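Local atomic coordinates of transcription termination factor FttA (Methanosarcina mazei, PDB entry 2XR1), a protein that probably terminates transcription by cleaving nascent RNA at the exit channel of RNA polymerase, as a dimeric zinc-dependent nuclease of the metallo-beta-lactamase superfamily. Residues Phe154-Ile165 with Ala302-Pro310; Phe233-Val243 with Leu257-Cys268. All coordinates share one frame; numbering follows the deposited sequence.

Interaction 1: Phe154-Ile165 with Ala302-Pro310; sequences FMRNNLKERKEI and AKTLKHTIP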
loop_
_atom_site.group_PDB
_atom_site.type_symbol
_atom_site.label_atom_id
_atom_site.label_comp_id
_atom_site.label_asym_id
_atom_site.label_seq_id
_atom_site.Cartn_x
_atom_site.Cartn_y
_atom_site.Cartn_z
ATOM N N PHE B 154 2.815 -37.791 -9.661
ATOM C CA PHE B 154 3.539 -36.882 -8.778
ATOM C C PHE B 154 2.799 -36.636 -7.450
ATOM O O PHE B 154 3.421 -36.551 -6.396
ATOM C CB PHE B 154 3.826 -35.559 -9.503
ATOM C CG PHE B 154 4.393 -34.510 -8.618
ATOM C CD1 PHE B 154 5.763 -34.383 -8.473
ATOM C CD2 PHE B 154 3.553 -33.667 -7.886
ATOM C CE1 PHE B 154 6.282 -33.426 -7.618
ATOM C CE2 PHE B 154 4.057 -32.725 -7.027
ATOM C CZ PHE B 154 5.422 -32.591 -6.891
ATOM N N MET B 155 1.482 -36.525 -7.503
ATOM C CA MET B 155 0.678 -36.394 -6.285
ATOM C C MET B 155 0.710 -37.643 -5.390
ATOM O O MET B 155 0.761 -37.502 -4.181
ATOM C CB MET B 155 -0.765 -36.073 -6.628
ATOM C CG MET B 155 -0.949 -34.725 -7.280
ATOM S SD MET B 155 -0.878 -33.285 -6.203
ATOM C CE MET B 155 0.854 -32.926 -6.196
ATOM N N ARG B 156 0.661 -38.839 -5.981
ATOM C CA ARG B 156 0.843 -40.105 -5.243
ATOM C C ARG B 156 2.222 -40.212 -4.596
ATOM O O ARG B 156 2.327 -40.597 -3.443
ATOM C CB ARG B 156 0.648 -41.313 -6.177
ATOM C CG ARG B 156 -0.815 -41.642 -6.528
ATOM C CD ARG B 156 -1.274 -42.927 -5.809
ATOM N N ASN B 157 3.271 -39.864 -5.341
ATOM C CA ASN B 157 4.628 -39.903 -4.815
ATOM C C ASN B 157 4.885 -38.954 -3.642
ATOM O O ASN B 157 5.865 -39.145 -2.904
ATOM C CB ASN B 157 5.641 -39.628 -5.936
ATOM C CG ASN B 157 5.963 -40.883 -6.777
ATOM O OD1 ASN B 157 5.972 -42.014 -6.274
ATOM N ND2 ASN B 157 6.259 -40.671 -8.050
ATOM N N ASN B 158 3.999 -37.963 -3.469
ATOM C CA ASN B 158 4.154 -36.893 -2.482
ATOM C C ASN B 158 2.977 -36.792 -1.487
ATOM O O ASN B 158 2.784 -35.768 -0.840
ATOM C CB ASN B 158 4.331 -35.564 -3.231
ATOM C CG ASN B 158 5.689 -35.438 -3.909
ATOM O OD1 ASN B 158 6.720 -35.367 -3.248
ATOM N ND2 ASN B 158 5.691 -35.404 -5.224
ATOM N N LEU B 159 2.218 -37.870 -1.345
ATOM C CA LEU B 159 1.066 -37.898 -0.460
ATOM C C LEU B 159 1.345 -37.441 0.985
ATOM O O LEU B 159 0.510 -36.759 1.547
ATOM C CB LEU B 159 0.483 -39.312 -0.397
ATOM C CG LEU B 159 -1.000 -39.471 -0.018
ATOM C CD1 LEU B 159 -1.178 -40.723 0.866
ATOM C CD2 LEU B 159 -1.647 -38.233 0.661
ATOM N N LYS B 160 2.478 -37.817 1.597
ATOM C CA LYS B 160 2.743 -37.448 3.003
ATOM C C LYS B 160 2.892 -35.941 3.191
ATOM O O LYS B 160 2.267 -35.370 4.080
ATOM C CB LYS B 160 3.976 -38.181 3.574
ATOM N N GLU B 161 3.702 -35.301 2.352
ATOM C CA GLU B 161 3.899 -33.847 2.455
ATOM C C GLU B 161 2.602 -33.100 2.167
ATOM O O GLU B 161 2.272 -32.131 2.836
ATOM C CB GLU B 161 5.041 -33.345 1.548
ATOM C CG GLU B 161 5.537 -31.933 1.940
ATOM C CD GLU B 161 6.654 -31.375 1.042
ATOM O OE1 GLU B 161 6.783 -31.802 -0.136
ATOM O OE2 GLU B 161 7.404 -30.489 1.529
ATOM N N ARG B 162 1.868 -33.602 1.183
ATOM C CA ARG B 162 0.590 -33.033 0.754
ATOM C C ARG B 162 -0.435 -32.987 1.878
ATOM O O ARG B 162 -1.034 -31.950 2.131
ATOM C CB ARG B 162 0.011 -33.858 -0.389
ATOM C CG ARG B 162 -1.390 -33.485 -0.797
ATOM C CD ARG B 162 -1.434 -32.106 -1.326
ATOM N NE ARG B 162 -2.693 -31.820 -2.020
ATOM C CZ ARG B 162 -2.917 -30.727 -2.738
ATOM N NH1 ARG B 162 -1.977 -29.801 -2.860
ATOM N NH2 ARG B 162 -4.094 -30.545 -3.322
ATOM N N LYS B 163 -0.643 -34.123 2.537
ATOM C CA LYS B 163 -1.537 -34.192 3.683
ATOM C C LYS B 163 -1.106 -33.190 4.758
ATOM O O LYS B 163 -1.936 -32.518 5.367
ATOM C CB LYS B 163 -1.601 -35.611 4.243
ATOM C CG LYS B 163 -2.580 -35.759 5.405
ATOM C CD LYS B 163 -2.553 -37.158 6.033
ATOM C CE LYS B 163 -3.335 -37.240 7.354
ATOM N NZ LYS B 163 -3.091 -38.568 8.050
ATOM N N GLU B 164 0.195 -33.054 4.956
ATOM C CA GLU B 164 0.695 -32.144 5.966
ATOM C C GLU B 164 0.504 -30.690 5.596
ATOM O O GLU B 164 0.180 -29.877 6.455
ATOM C CB GLU B 164 2.161 -32.446 6.254
ATOM C CG GLU B 164 2.710 -31.776 7.510
ATOM C CD GLU B 164 1.945 -32.157 8.829
ATOM O OE1 GLU B 164 1.998 -33.354 9.276
ATOM O OE2 GLU B 164 1.295 -31.225 9.404
ATOM N N ILE B 165 0.692 -30.355 4.321
ATOM C CA ILE B 165 0.445 -29.008 3.837
ATOM C C ILE B 165 -1.042 -28.680 3.920
ATOM O O ILE B 165 -1.389 -27.547 4.203
ATOM C CB ILE B 165 0.882 -28.850 2.367
ATOM C CG1 ILE B 165 2.378 -28.974 2.225
ATOM C CG2 ILE B 165 0.447 -27.481 1.761
ATOM C CD1 ILE B 165 2.775 -29.374 0.861
ATOM N N ALA B 302 7.181 -27.977 -8.931
ATOM C CA ALA B 302 6.750 -29.065 -8.053
ATOM C C ALA B 302 6.169 -28.556 -6.727
ATOM O O ALA B 302 5.092 -29.001 -6.263
ATOM C CB ALA B 302 7.891 -30.027 -7.794
ATOM N N LYS B 303 6.872 -27.608 -6.127
ATOM C CA LYS B 303 6.437 -27.046 -4.869
ATOM C C LYS B 303 5.105 -26.318 -5.013
ATOM O O LYS B 303 4.269 -26.389 -4.115
ATOM C CB LYS B 303 7.494 -26.092 -4.329
ATOM C CG LYS B 303 7.294 -25.745 -2.855
ATOM C CD LYS B 303 8.542 -25.119 -2.246
ATOM C CE LYS B 303 8.536 -25.176 -0.716
ATOM N NZ LYS B 303 7.217 -24.779 -0.116
ATOM N N THR B 304 4.902 -25.618 -6.132
ATOM C CA THR B 304 3.654 -24.933 -6.360
ATOM C C THR B 304 2.507 -25.928 -6.521
ATOM O O THR B 304 1.371 -25.642 -6.083
ATOM C CB THR B 304 3.695 -24.105 -7.650
ATOM O OG1 THR B 304 4.710 -23.114 -7.533
ATOM C CG2 THR B 304 2.373 -23.442 -7.943
ATOM N N LEU B 305 2.775 -27.054 -7.191
ATOM C CA LEU B 305 1.729 -28.036 -7.428
ATOM C C LEU B 305 1.331 -28.720 -6.114
ATOM O O LEU B 305 0.170 -29.006 -5.900
ATOM C CB LEU B 305 2.190 -29.058 -8.469
ATOM C CG LEU B 305 1.299 -30.237 -8.839
ATOM C CD1 LEU B 305 -0.020 -29.770 -9.408
ATOM C CD2 LEU B 305 2.045 -31.135 -9.839
ATOM N N LYS B 306 2.297 -28.981 -5.235
ATOM C CA LYS B 306 2.019 -29.576 -3.918
ATOM C C LYS B 306 1.159 -28.655 -3.088
ATOM O O LYS B 306 0.501 -29.084 -2.146
ATOM C CB LYS B 306 3.309 -29.821 -3.134
ATOM C CG LYS B 306 4.004 -31.055 -3.529
ATOM C CD LYS B 306 5.173 -31.395 -2.601
ATOM C CE LYS B 306 6.474 -30.695 -3.017
ATOM N NZ LYS B 306 7.654 -31.476 -2.661
ATOM N N HIS B 307 1.179 -27.370 -3.419
ATOM C CA HIS B 307 0.358 -26.407 -2.706
ATOM C C HIS B 307 -0.856 -25.998 -3.482
ATOM O O HIS B 307 -1.568 -25.102 -3.049
ATOM C CB HIS B 307 1.201 -25.162 -2.366
ATOM C CG HIS B 307 2.252 -25.416 -1.339
ATOM N ND1 HIS B 307 3.393 -26.134 -1.611
ATOM C CD2 HIS B 307 2.329 -25.061 -0.034
ATOM C CE1 HIS B 307 4.128 -26.225 -0.510
ATOM N NE2 HIS B 307 3.512 -25.569 0.460
ATOM N N THR B 308 -1.126 -26.604 -4.625
ATOM C CA THR B 308 -2.295 -26.191 -5.362
ATOM C C THR B 308 -3.544 -26.957 -4.898
ATOM O O THR B 308 -3.531 -28.191 -4.790
ATOM C CB THR B 308 -2.128 -26.370 -6.874
ATOM O OG1 THR B 308 -0.953 -25.684 -7.311
ATOM C CG2 THR B 308 -3.332 -25.795 -7.633
ATOM N N ILE B 309 -4.628 -26.208 -4.672
ATOM C CA ILE B 309 -5.918 -26.779 -4.293
ATOM C C ILE B 309 -7.007 -26.419 -5.304
ATOM O O ILE B 309 -7.496 -25.309 -5.347
ATOM C CB ILE B 309 -6.322 -26.317 -2.888
ATOM C CG1 ILE B 309 -5.193 -26.597 -1.881
ATOM C CG2 ILE B 309 -7.586 -27.004 -2.478
ATOM C CD1 ILE B 309 -5.377 -25.896 -0.553
ATOM N N PRO B 310 -7.372 -27.350 -6.160
ATOM C CA PRO B 310 -8.367 -26.987 -7.169
ATOM C C PRO B 310 -9.736 -26.852 -6.601
ATOM O O PRO B 310 -10.070 -27.610 -5.733
ATOM C CB PRO B 310 -8.367 -28.183 -8.108
ATOM C CG PRO B 310 -7.791 -29.357 -7.274
ATOM C CD PRO B 310 -6.786 -28.702 -6.382
#
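Lys-306, Arg-162 and Phe-154 make up about half the interface between 154-165, the end of helix 146-157 and start of helix 159-173, and the helix-to-strand junction of 302-310. The aliphatic part of Lys-306 runs across the side chain of Phe-154 at about a right angle, its CG 3.9 Å from CE2 of the ring. A bend at chi3 (-86°) then turns the amino group of Lys-306 to the carboxylate of Glu-161, where NZ donates to OE1 at 2.7 Å in a salt bridge. Glu-161 is exposed, so this ion pair lies at the border of the contact.

Arg-162 works on backbone oxygens. Its chain bends at chi2 and brings the guanidinium edge to the turn that follows helix 302-306. Arg-162 NH1 reaches Lys-306 O at 2.7 Å. NH1 and NH2 together hold Thr-308 O end-on, NH2 of Arg-162 lying 2.8 Å from it. All three bonds lie close to the guanidinium plane, which limits rotation of the group, but NH1 stands well above both carbonyl planes. A positive charge beside a helix C-terminus probably also suits the helix dipole.

Phe-154 has CG anti to its backbone nitrogen (chi1 172°), and its ring lies against Ala-302 and Leu-305; CD2 of Phe-154 is 3.5 Å from CD2 of Leu-305. Met-155 CE adds to this apolar patch at Leu-305 CG. At the other end, Ile-165 CD1 sits over one face of the His-307 ring in a CH-pi contact, 4.0 Å from its centroid. His-307 is held in turn by a bond from ND1 to Lys-303 O.

Helix 159-165 passes helix 302-306 at -55°, a crossing of two helices by which the KH-associated helical region docks on the metallo-beta-lactamase domain of this KH-CPSF protein.

Interaction 2: Phe233-Val243 with Leu257-Cys268; sequences FPLNQIDAVIV and LFKYGYEGPVYC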
loop_
_atom_site.group_PDB
_atom_site.type_symbol
_atom_site.label_atom_id
_atom_site.label_comp_id
_atom_site.label_asym_id
_atom_site.label_seq_id
_atom_site.Cartn_x
_atom_site.Cartn_y
_atom_site.Cartn_z
ATOM N N PHE B 233 5.896 -8.461 1.314
ATOM C CA PHE B 233 6.928 -9.036 2.178
ATOM C C PHE B 233 6.563 -8.706 3.626
ATOM O O PHE B 233 6.329 -7.544 3.924
ATOM C CB PHE B 233 8.336 -8.487 1.835
ATOM C CG PHE B 233 9.077 -9.293 0.770
ATOM C CD1 PHE B 233 8.555 -9.421 -0.501
ATOM C CD2 PHE B 233 10.314 -9.905 1.052
ATOM C CE1 PHE B 233 9.243 -10.183 -1.493
ATOM C CE2 PHE B 233 11.008 -10.658 0.074
ATOM C CZ PHE B 233 10.473 -10.793 -1.199
ATOM N N PRO B 234 6.558 -9.718 4.536
ATOM C CA PRO B 234 7.049 -11.077 4.296
ATOM C C PRO B 234 5.934 -11.929 3.725
ATOM O O PRO B 234 4.811 -11.841 4.177
ATOM C CB PRO B 234 7.434 -11.556 5.690
ATOM C CG PRO B 234 6.449 -10.888 6.589
ATOM C CD PRO B 234 5.963 -9.614 5.883
ATOM N N LEU B 235 6.283 -12.753 2.751
ATOM C CA LEU B 235 5.355 -13.619 2.073
ATOM C C LEU B 235 4.525 -14.534 2.975
ATOM O O LEU B 235 3.376 -14.861 2.640
ATOM C CB LEU B 235 6.090 -14.421 0.998
ATOM C CG LEU B 235 6.636 -13.561 -0.158
ATOM C CD1 LEU B 235 7.690 -14.310 -0.983
ATOM C CD2 LEU B 235 5.484 -13.117 -1.043
ATOM N N ASN B 236 5.043 -14.920 4.130
ATOM C CA ASN B 236 4.225 -15.704 5.068
ATOM C C ASN B 236 2.941 -14.977 5.536
ATOM O O ASN B 236 1.983 -15.604 5.983
ATOM C CB ASN B 236 5.055 -16.149 6.268
ATOM C CG ASN B 236 5.410 -14.998 7.201
ATOM O OD1 ASN B 236 4.814 -13.904 7.149
ATOM N ND2 ASN B 236 6.382 -15.245 8.082
ATOM N N GLN B 237 2.906 -13.650 5.409
ATOM C CA GLN B 237 1.683 -12.885 5.706
ATOM C C GLN B 237 0.573 -13.124 4.661
ATOM O O GLN B 237 -0.512 -12.555 4.798
ATOM C CB GLN B 237 1.991 -11.369 5.786
ATOM C CG GLN B 237 1.893 -10.595 4.447
ATOM C CD GLN B 237 2.240 -9.102 4.571
ATOM O OE1 GLN B 237 1.343 -8.273 4.657
ATOM N NE2 GLN B 237 3.557 -8.761 4.566
ATOM N N ILE B 238 0.852 -13.901 3.606
ATOM C CA ILE B 238 -0.139 -14.119 2.578
ATOM C C ILE B 238 -0.957 -15.395 2.824
ATOM O O ILE B 238 -0.446 -16.492 2.728
ATOM C CB ILE B 238 0.464 -14.197 1.157
ATOM C CG1 ILE B 238 1.398 -13.020 0.877
ATOM C CG2 ILE B 238 -0.640 -14.199 0.174
ATOM C CD1 ILE B 238 0.707 -11.705 0.722
ATOM N N ASP B 239 -2.255 -15.232 3.057
ATOM C CA ASP B 239 -3.143 -16.344 3.290
ATOM C C ASP B 239 -3.339 -17.256 2.070
ATOM O O ASP B 239 -3.432 -18.492 2.218
ATOM C CB ASP B 239 -4.478 -15.829 3.800
ATOM C CG ASP B 239 -4.362 -15.191 5.201
ATOM O OD1 ASP B 239 -3.482 -14.280 5.407
ATOM O OD2 ASP B 239 -5.135 -15.622 6.123
ATOM N N ALA B 240 -3.403 -16.667 0.874
ATOM C CA ALA B 240 -3.637 -17.462 -0.342
ATOM C C ALA B 240 -3.245 -16.761 -1.618
ATOM O O ALA B 240 -3.116 -15.569 -1.672
ATOM C CB ALA B 240 -5.067 -17.877 -0.418
ATOM N N VAL B 241 -3.032 -17.543 -2.651
ATOM C CA VAL B 241 -2.823 -17.034 -3.982
ATOM C C VAL B 241 -3.960 -17.606 -4.809
ATOM O O VAL B 241 -4.237 -18.795 -4.728
ATOM C CB VAL B 241 -1.413 -17.435 -4.534
ATOM C CG1 VAL B 241 -1.270 -17.070 -5.973
ATOM C CG2 VAL B 241 -0.284 -16.729 -3.694
ATOM N N ILE B 242 -4.655 -16.749 -5.558
ATOM C CA ILE B 242 -5.638 -17.221 -6.503
ATOM C C ILE B 242 -5.108 -17.062 -7.922
ATOM O O ILE B 242 -4.616 -16.020 -8.286
ATOM C CB ILE B 242 -6.969 -16.517 -6.303
ATOM C CG1 ILE B 242 -7.687 -17.124 -5.090
ATOM C CG2 ILE B 242 -7.884 -16.716 -7.495
ATOM C CD1 ILE B 242 -7.247 -16.633 -3.767
ATOM N N VAL B 243 -5.208 -18.099 -8.725
ATOM C CA VAL B 243 -4.850 -18.029 -10.129
ATOM C C VAL B 243 -6.170 -18.052 -10.912
ATOM O O VAL B 243 -6.956 -19.008 -10.839
ATOM C CB VAL B 243 -3.949 -19.212 -10.523
ATOM C CG1 VAL B 243 -3.677 -19.192 -11.984
ATOM C CG2 VAL B 243 -2.613 -19.217 -9.701
ATOM N N LEU B 257 7.075 -16.842 -6.065
ATOM C CA LEU B 257 6.567 -16.666 -4.694
ATOM C C LEU B 257 7.100 -17.761 -3.791
ATOM O O LEU B 257 7.567 -17.488 -2.686
ATOM C CB LEU B 257 5.043 -16.671 -4.642
ATOM C CG LEU B 257 4.385 -15.512 -5.399
ATOM C CD1 LEU B 257 2.869 -15.587 -5.432
ATOM C CD2 LEU B 257 4.825 -14.183 -4.812
ATOM N N PHE B 258 7.064 -18.994 -4.265
ATOM C CA PHE B 258 7.587 -20.101 -3.463
ATOM C C PHE B 258 9.121 -20.024 -3.294
ATOM O O PHE B 258 9.664 -20.295 -2.218
ATOM C CB PHE B 258 7.117 -21.428 -4.049
ATOM C CG PHE B 258 5.675 -21.695 -3.793
ATOM C CD1 PHE B 258 5.261 -22.211 -2.592
ATOM C CD2 PHE B 258 4.744 -21.398 -4.724
ATOM C CE1 PHE B 258 3.963 -22.443 -2.355
ATOM C CE2 PHE B 258 3.413 -21.624 -4.474
ATOM C CZ PHE B 258 3.029 -22.134 -3.296
ATOM N N LYS B 259 9.809 -19.629 -4.352
ATOM C CA LYS B 259 11.240 -19.481 -4.273
ATOM C C LYS B 259 11.609 -18.518 -3.151
ATOM O O LYS B 259 12.616 -18.691 -2.479
ATOM C CB LYS B 259 11.795 -18.960 -5.588
ATOM C CG LYS B 259 13.311 -18.860 -5.616
ATOM C CD LYS B 259 13.810 -18.447 -7.016
ATOM C CE LYS B 259 15.308 -18.153 -7.055
ATOM N NZ LYS B 259 15.821 -18.508 -8.418
ATOM N N TYR B 260 10.784 -17.506 -2.970
ATOM C CA TYR B 260 11.001 -16.474 -1.980
ATOM C C TYR B 260 10.335 -16.753 -0.636
ATOM O O TYR B 260 10.205 -15.831 0.175
ATOM C CB TYR B 260 10.453 -15.136 -2.518
ATOM C CG TYR B 260 11.218 -14.526 -3.672
ATOM C CD1 TYR B 260 12.584 -14.782 -3.874
ATOM C CD2 TYR B 260 10.584 -13.662 -4.544
ATOM C CE1 TYR B 260 13.266 -14.215 -4.932
ATOM C CE2 TYR B 260 11.247 -13.091 -5.597
ATOM C CZ TYR B 260 12.574 -13.370 -5.800
ATOM O OH TYR B 260 13.217 -12.773 -6.858
ATOM N N GLY B 261 9.876 -17.982 -0.406
ATOM C CA GLY B 261 9.432 -18.412 0.936
ATOM C C GLY B 261 7.937 -18.421 1.255
ATOM O O GLY B 261 7.561 -18.524 2.414
ATOM N N TYR B 262 7.085 -18.283 0.242
ATOM C CA TYR B 262 5.659 -18.510 0.399
ATOM C C TYR B 262 5.429 -19.986 0.621
ATOM O O TYR B 262 6.099 -20.832 0.004
ATOM C CB TYR B 262 4.908 -18.062 -0.853
ATOM C CG TYR B 262 3.405 -18.236 -0.769
ATOM C CD1 TYR B 262 2.663 -17.596 0.200
ATOM C CD2 TYR B 262 2.733 -19.062 -1.664
ATOM C CE1 TYR B 262 1.285 -17.772 0.271
ATOM C CE2 TYR B 262 1.361 -19.235 -1.611
ATOM C CZ TYR B 262 0.642 -18.595 -0.646
ATOM O OH TYR B 262 -0.711 -18.771 -0.606
ATOM N N GLU B 263 4.480 -20.293 1.500
ATOM C CA GLU B 263 4.170 -21.681 1.851
ATOM C C GLU B 263 2.666 -21.975 2.082
ATOM O O GLU B 263 2.301 -22.967 2.716
ATOM C CB GLU B 263 5.051 -22.098 3.053
ATOM C CG GLU B 263 6.247 -22.956 2.603
ATOM C CD GLU B 263 7.340 -23.112 3.632
ATOM O OE1 GLU B 263 7.179 -22.637 4.780
ATOM O OE2 GLU B 263 8.380 -23.728 3.299
ATOM N N GLY B 264 1.806 -21.106 1.554
ATOM C CA GLY B 264 0.376 -21.308 1.604
ATOM C C GLY B 264 -0.153 -21.930 0.297
ATOM O O GLY B 264 0.615 -22.417 -0.540
ATOM N N PRO B 265 -1.482 -21.908 0.121
ATOM C CA PRO B 265 -2.140 -22.535 -0.983
ATOM C C PRO B 265 -2.237 -21.657 -2.223
ATOM O O PRO B 265 -2.189 -20.430 -2.133
ATOM C CB PRO B 265 -3.522 -22.757 -0.439
ATOM C CG PRO B 265 -3.726 -21.617 0.494
ATOM C CD PRO B 265 -2.436 -21.323 1.083
ATOM N N VAL B 266 -2.374 -22.312 -3.377
ATOM C CA VAL B 266 -2.688 -21.670 -4.623
ATOM C C VAL B 266 -4.039 -22.240 -5.023
ATOM O O VAL B 266 -4.172 -23.467 -5.145
ATOM C CB VAL B 266 -1.650 -22.026 -5.694
ATOM C CG1 VAL B 266 -2.040 -21.384 -6.998
ATOM C CG2 VAL B 266 -0.279 -21.629 -5.261
ATOM N N TYR B 267 -5.050 -21.389 -5.198
ATOM C CA TYR B 267 -6.418 -21.867 -5.521
ATOM C C TYR B 267 -6.701 -21.532 -6.966
ATOM O O TYR B 267 -6.476 -20.398 -7.373
ATOM C CB TYR B 267 -7.496 -21.193 -4.693
ATOM C CG TYR B 267 -7.457 -21.523 -3.252
ATOM C CD1 TYR B 267 -7.940 -22.726 -2.799
ATOM C CD2 TYR B 267 -6.951 -20.619 -2.338
ATOM C CE1 TYR B 267 -7.902 -23.051 -1.459
ATOM C CE2 TYR B 267 -6.896 -20.922 -0.989
ATOM C CZ TYR B 267 -7.355 -22.146 -0.561
ATOM O OH TYR B 267 -7.272 -22.468 0.752
ATOM N N CYS B 268 -7.187 -22.534 -7.720
ATOM C CA CYS B 268 -7.574 -22.360 -9.118
ATOM C C CYS B 268 -8.490 -23.479 -9.534
ATOM O O CYS B 268 -8.760 -24.339 -8.756
ATOM C CB CYS B 268 -6.365 -22.383 -10.020
ATOM S SG CYS B 268 -5.589 -23.980 -9.976
#
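Val-241 and Tyr-267 set the register between two neighbouring parallel strands, 240-242 and 266-268. Val-241 N donates to Pro-265 O, Tyr-267 N to Val-241 O at 2.8 Å, and Val-243 N to Tyr-267 O at 3.0 Å. On the face carrying Val-241 and Val-266, CG2 of Val-243 meets CG1 of Val-266 at 3.5 Å. On the face of Ile-242 and Tyr-267, Ala-240 CB comes to the edge of the Tyr-267 ring, 3.6 Å from CE2.

Leu-235 inserts between Leu-257 and Tyr-260, with its CD2 4.0 Å from CD2 of Leu-257 and its CD1 facing Tyr-260. Tyr-262 fills the space between the strands and the preceding helix. Its ring presents an edge to the carbonyl oxygens of Leu-235 and Ile-238, while CG2 of Val-241 approaches CE2 of Tyr-262 obliquely at 3.7 Å. The hydroxyl of Tyr-262 donates to Pro-265 O at 2.7 Å, so that this oxygen takes two bonds, one from each segment. With CG anti to the backbone nitrogen (chi1 -179°), the tyrosine extends from the loop to the start of the strand pair.

These elements form a beta-alpha-beta crossover of the metallo-beta-lactamase fold: strand 240-242 leads through the zinc ligands His-245, His-247, Asp-249 and His-250 and helix 254-259 to the adjacent strand 266-268. Val-243 has its side chain about 5 Å from that of His-250.

Gly-261, at positive phi, is the C-prime residue of a Schellman motif, with Tyr-262 N bonded to Leu-257 O, and this helix ending positions Tyr-262. Farther out, the Tyr-260 hydroxyl bonds to that of Tyr-228, and Asp-239 forms a salt bridge with Arg-175; strand 208-211 flanks 240-242 across from 266-268.

In the fold
Interaction 2 is the more deeply buried and joins neighbouring elements of the metallo-beta-lactamase domain, whereas interaction 1 is partly exposed and brings together parts far apart in sequence. Both reach the same mixed sheet: strand 308-310 of interaction 1 lies beside strand 266-268 of interaction 2, with probable hydrogen bonds from Ile-309 N to Val-266 O and from Val-266 N to His-307 O. Their chemistry differs accordingly. Strand-to-strand backbone bonds and apolar side chains dominate 233-243 with 257-268, near the zinc-ligand loop; an ion pair and an arginine gripping main-chain oxygens supplement hydrophobic packing in 154-165 with 302-310, away from the metal site.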